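Local coordinates for protein type 3 secretion system regulator YopR (Yersinia pestis, PDB 1Z21) that may regulate assembly of the type III secretion injectisome by controlling secretion or polymerisation of the needle subunit, and takes part in pathogenesis, at residues A[76-81]-A[102-107]. Residues are numbered along the deposited sequence; the frame is centred on the assembly and turned at random.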
ATOM      1  N   ILE A  76      -2.476   3.493   2.424  1.00 12.84           N
ATOM      2  CA  ILE A  76      -1.354   3.095   1.596  1.00 12.77           C
ATOM      3  C   ILE A  76      -1.830   2.454   0.293  1.00 12.67           C
ATOM      4  O   ILE A  76      -1.376   2.830  -0.770  1.00 12.06           O
ATOM      5  CB  ILE A  76      -0.389   2.166   2.373  1.00 12.91           C
ATOM      6  CG1 ILE A  76       0.341   2.955   3.482  1.00 12.49           C
ATOM      7  CG2 ILE A  76       0.598   1.474   1.427  1.00 13.99           C
ATOM      8  CD1 ILE A  76       1.402   3.941   3.001  1.00 13.21           C
ATOM      9  N   LEU A  77      -2.755   1.507   0.380  1.00 12.66           N
ATOM     10  CA  LEU A  77      -3.254   0.788  -0.796  1.00 12.58           C
ATOM     11  C   LEU A  77      -3.856   1.745  -1.826  1.00 13.28           C
ATOM     12  O   LEU A  77      -3.544   1.661  -3.005  1.00 13.67           O
ATOM     13  CB  LEU A  77      -4.284  -0.296  -0.388  1.00 12.24           C
ATOM     14  CG  LEU A  77      -3.682  -1.576   0.221  1.00 13.30           C
ATOM     15  CD1 LEU A  77      -4.784  -2.442   0.823  1.00 14.93           C
ATOM     16  CD2 LEU A  77      -2.891  -2.333  -0.814  1.00 13.92           C
ATOM     17  N   LEU A  78      -4.693   2.661  -1.354  1.00 14.10           N
ATOM     18  CA  LEU A  78      -5.323   3.661  -2.207  1.00 14.81           C
ATOM     19  C   LEU A  78      -4.262   4.559  -2.844  1.00 15.51           C
ATOM     20  O   LEU A  78      -4.317   4.833  -4.034  1.00 16.27           O
ATOM     21  CB  LEU A  78      -6.356   4.472  -1.418  1.00 15.67           C
ATOM     22  CG  LEU A  78      -7.607   3.643  -1.089  1.00 16.26           C
ATOM     23  CD1 LEU A  78      -8.487   4.296  -0.049  1.00 18.45           C
ATOM     24  CD2 LEU A  78      -8.407   3.371  -2.331  1.00 18.80           C
ATOM     25  N   GLN A  79      -3.264   4.965  -2.073  1.00 15.94           N
ATOM     26  CA  GLN A  79      -2.222   5.829  -2.627  1.00 16.40           C
ATOM     27  C   GLN A  79      -1.324   5.095  -3.626  1.00 16.78           C
ATOM     28  O   GLN A  79      -0.952   5.654  -4.641  1.00 16.75           O
ATOM     29  CB  GLN A  79      -1.408   6.490  -1.514  1.00 16.77           C
ATOM     30  CG  GLN A  79      -0.395   7.534  -2.034  1.00 17.01           C
ATOM     31  CD  GLN A  79      -1.058   8.724  -2.716  1.00 18.78           C
ATOM     32  OE1 GLN A  79      -2.169   9.128  -2.341  1.00 19.67           O
ATOM     33  NE2 GLN A  79      -0.375   9.302  -3.709  1.00 17.66           N
ATOM     34  N   VAL A  80      -1.003   3.837  -3.359  1.00 17.05           N
ATOM     35  CA  VAL A  80      -0.273   3.010  -4.313  1.00 17.37           C
ATOM     36  C   VAL A  80      -0.996   3.008  -5.675  1.00 18.97           C
ATOM     37  O   VAL A  80      -0.373   3.198  -6.725  1.00 18.45           O
ATOM     38  CB  VAL A  80      -0.076   1.557  -3.785  1.00 17.01           C
ATOM     39  CG1 VAL A  80       0.386   0.621  -4.887  1.00 16.02           C
ATOM     40  CG2 VAL A  80       0.930   1.528  -2.641  1.00 16.56           C
ATOM     41  N   LEU A  81      -2.308   2.789  -5.654  1.00 20.62           N
ATOM     42  CA  LEU A  81      -3.102   2.781  -6.885  1.00 22.74           C
ATOM     43  C   LEU A  81      -2.944   4.078  -7.682  1.00 24.30           C
ATOM     44  O   LEU A  81      -2.885   4.038  -8.908  1.00 24.25           O
ATOM     45  CB  LEU A  81      -4.585   2.550  -6.581  1.00 23.06           C
ATOM     46  CG  LEU A  81      -5.043   1.094  -6.453  1.00 24.60           C
ATOM     47  CD1 LEU A  81      -6.426   1.052  -5.874  1.00 25.57           C
ATOM     48  CD2 LEU A  81      -5.025   0.376  -7.795  1.00 25.74           C
ATOM     49  N   LYS A 102      -9.219  -6.142  -4.312  1.00 16.14           N
ATOM     50  CA  LYS A 102      -9.707  -7.301  -3.558  1.00 16.29           C
ATOM     51  C   LYS A 102      -9.355  -7.193  -2.073  1.00 15.57           C
ATOM     52  O   LYS A 102     -10.180  -7.495  -1.217  1.00 15.93           O
ATOM     53  CB  LYS A 102      -9.177  -8.610  -4.157  1.00 17.04           C
ATOM     54  CG  LYS A 102      -9.775  -8.916  -5.506  1.00 19.41           C
ATOM     55  CD  LYS A 102      -9.663 -10.351  -5.858  1.00 21.83           C
ATOM     56  CE  LYS A 102     -10.209 -10.616  -7.247  1.00 22.68           C
ATOM     57  NZ  LYS A 102     -11.685 -10.532  -7.279  1.00 24.05           N
ATOM     58  N   GLU A 103      -8.140  -6.745  -1.759  1.00 14.56           N
ATOM     59  CA  GLU A 103      -7.768  -6.493  -0.361  1.00 13.68           C
ATOM     60  C   GLU A 103      -8.589  -5.369   0.262  1.00 13.61           C
ATOM     61  O   GLU A 103      -8.981  -5.469   1.413  1.00 13.09           O
ATOM     62  CB  GLU A 103      -6.273  -6.190  -0.222  1.00 13.84           C
ATOM     63  CG  GLU A 103      -5.798  -5.936   1.217  1.00 11.94           C
ATOM     64  CD  GLU A 103      -6.028  -7.107   2.178  1.00 14.92           C
ATOM     65  OE1 GLU A 103      -6.170  -8.263   1.724  1.00 14.29           O
ATOM     66  OE2 GLU A 103      -6.045  -6.867   3.403  1.00 14.85           O
ATOM     67  N   LEU A 104      -8.858  -4.299  -0.486  1.00 13.64           N
ATOM     68  CA  LEU A 104      -9.655  -3.209   0.051  1.00 13.82           C
ATOM     69  C   LEU A 104     -11.064  -3.705   0.401  1.00 14.23           C
ATOM     70  O   LEU A 104     -11.631  -3.286   1.392  1.00 13.59           O
ATOM     71  CB  LEU A 104      -9.701  -2.012  -0.904  1.00 13.54           C
ATOM     72  CG  LEU A 104      -8.406  -1.194  -0.933  1.00 14.61           C
ATOM     73  CD1 LEU A 104      -8.419  -0.224  -2.078  1.00 16.16           C
ATOM     74  CD2 LEU A 104      -8.196  -0.434   0.353  1.00 14.17           C
ATOM     75  N   MET A 105     -11.593  -4.630  -0.394  1.00 15.47           N
ATOM     76  CA  MET A 105     -12.922  -5.188  -0.128  1.00 17.03           C
ATOM     77  C   MET A 105     -12.907  -5.969   1.174  1.00 17.34           C
ATOM     78  O   MET A 105     -13.864  -5.916   1.928  1.00 17.48           O
ATOM     79  CB  MET A 105     -13.386  -6.053  -1.307  1.00 17.58           C
ATOM     80  CG  MET A 105     -14.731  -6.754  -1.121  1.00 19.64           C
ATOM     81  SD  MET A 105     -16.067  -5.586  -1.177  1.00 24.03           S
ATOM     82  CE  MET A 105     -16.365  -5.491  -2.933  1.00 24.19           C
ATOM     83  N   ILE A 106     -11.811  -6.669   1.445  1.00 17.89           N
ATOM     84  CA  ILE A 106     -11.641  -7.405   2.698  1.00 19.47           C
ATOM     85  C   ILE A 106     -11.504  -6.464   3.899  1.00 20.44           C
ATOM     86  O   ILE A 106     -12.044  -6.738   4.966  1.00 21.62           O
ATOM     87  CB  ILE A 106     -10.436  -8.359   2.590  1.00 19.73           C
ATOM     88  CG1 ILE A 106     -10.751  -9.489   1.610  1.00 19.93           C
ATOM     89  CG2 ILE A 106     -10.040  -8.954   3.961  1.00 20.72           C
ATOM     90  CD1 ILE A 106      -9.516 -10.247   1.129  1.00 20.53           C
ATOM     91  N   LEU A 107     -10.794  -5.350   3.719  1.00 21.11           N
ATOM     92  CA  LEU A 107     -10.538  -4.408   4.798  1.00 21.74           C
ATOM     93  C   LEU A 107     -11.775  -3.568   5.139  1.00 23.45           C
ATOM     94  O   LEU A 107     -11.798  -2.873   6.157  1.00 23.45           O
ATOM     95  CB  LEU A 107      -9.371  -3.495   4.425  1.00 21.46           C
ATOM     96  CG  LEU A 107      -8.003  -4.181   4.368  1.00 20.29           C
ATOM     97  CD1 LEU A 107      -6.946  -3.254   3.785  1.00 20.09           C
ATOM     98  CD2 LEU A 107      -7.580  -4.667   5.752  1.00 21.58           C
TER
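Leu77 points at helix 94-107 and meets three of its side chains. Its CD1 lies 3.7 Å from Glu103 CG and 3.8 Å from Leu107 CD1. The leucine crosses both of these side chains at about a right angle. Its CB also has a methyl against it, with Leu104 CD2 4.0 Å away. Glu103 offers only its aliphatic part here. Its CG is anti to the backbone N (chi1 -179°), and the chain then bends at chi2. The carboxylate is engaged elsewhere: OE1 forms a salt bridge with Arg60 of helix 52-66, which would probably help to keep the buried acid ionised. Leu63 of the same helix touches Leu77.

The two segments belong to the last two of the five helices of the YopR core domain, whose five-helix structure resembles one domain of the secretion regulator YopN. The axes of segments 76-81 and 102-107 run nearly antiparallel, at 156°, with a closest approach of 10.9 Å. That spacing leaves the contact to side chains, with no hydrogen bond across it.

Leu78 starts off to the flank, but its end swings in. CG sits beside the backbone N (chi1 -71°), and CD2 reaches Leu104 CD1 at 3.6 Å. Leu104 thus has CD2 at the buried Leu77 and CD1 at Leu78, the more exposed of the two. One turn beyond Leu77, Leu81 adds a looser touch, its CD1 4.5 Å from Leu104 CD1. Leu81 packs further against Ser97, Ile100 and Asn101, earlier on helix 94-107.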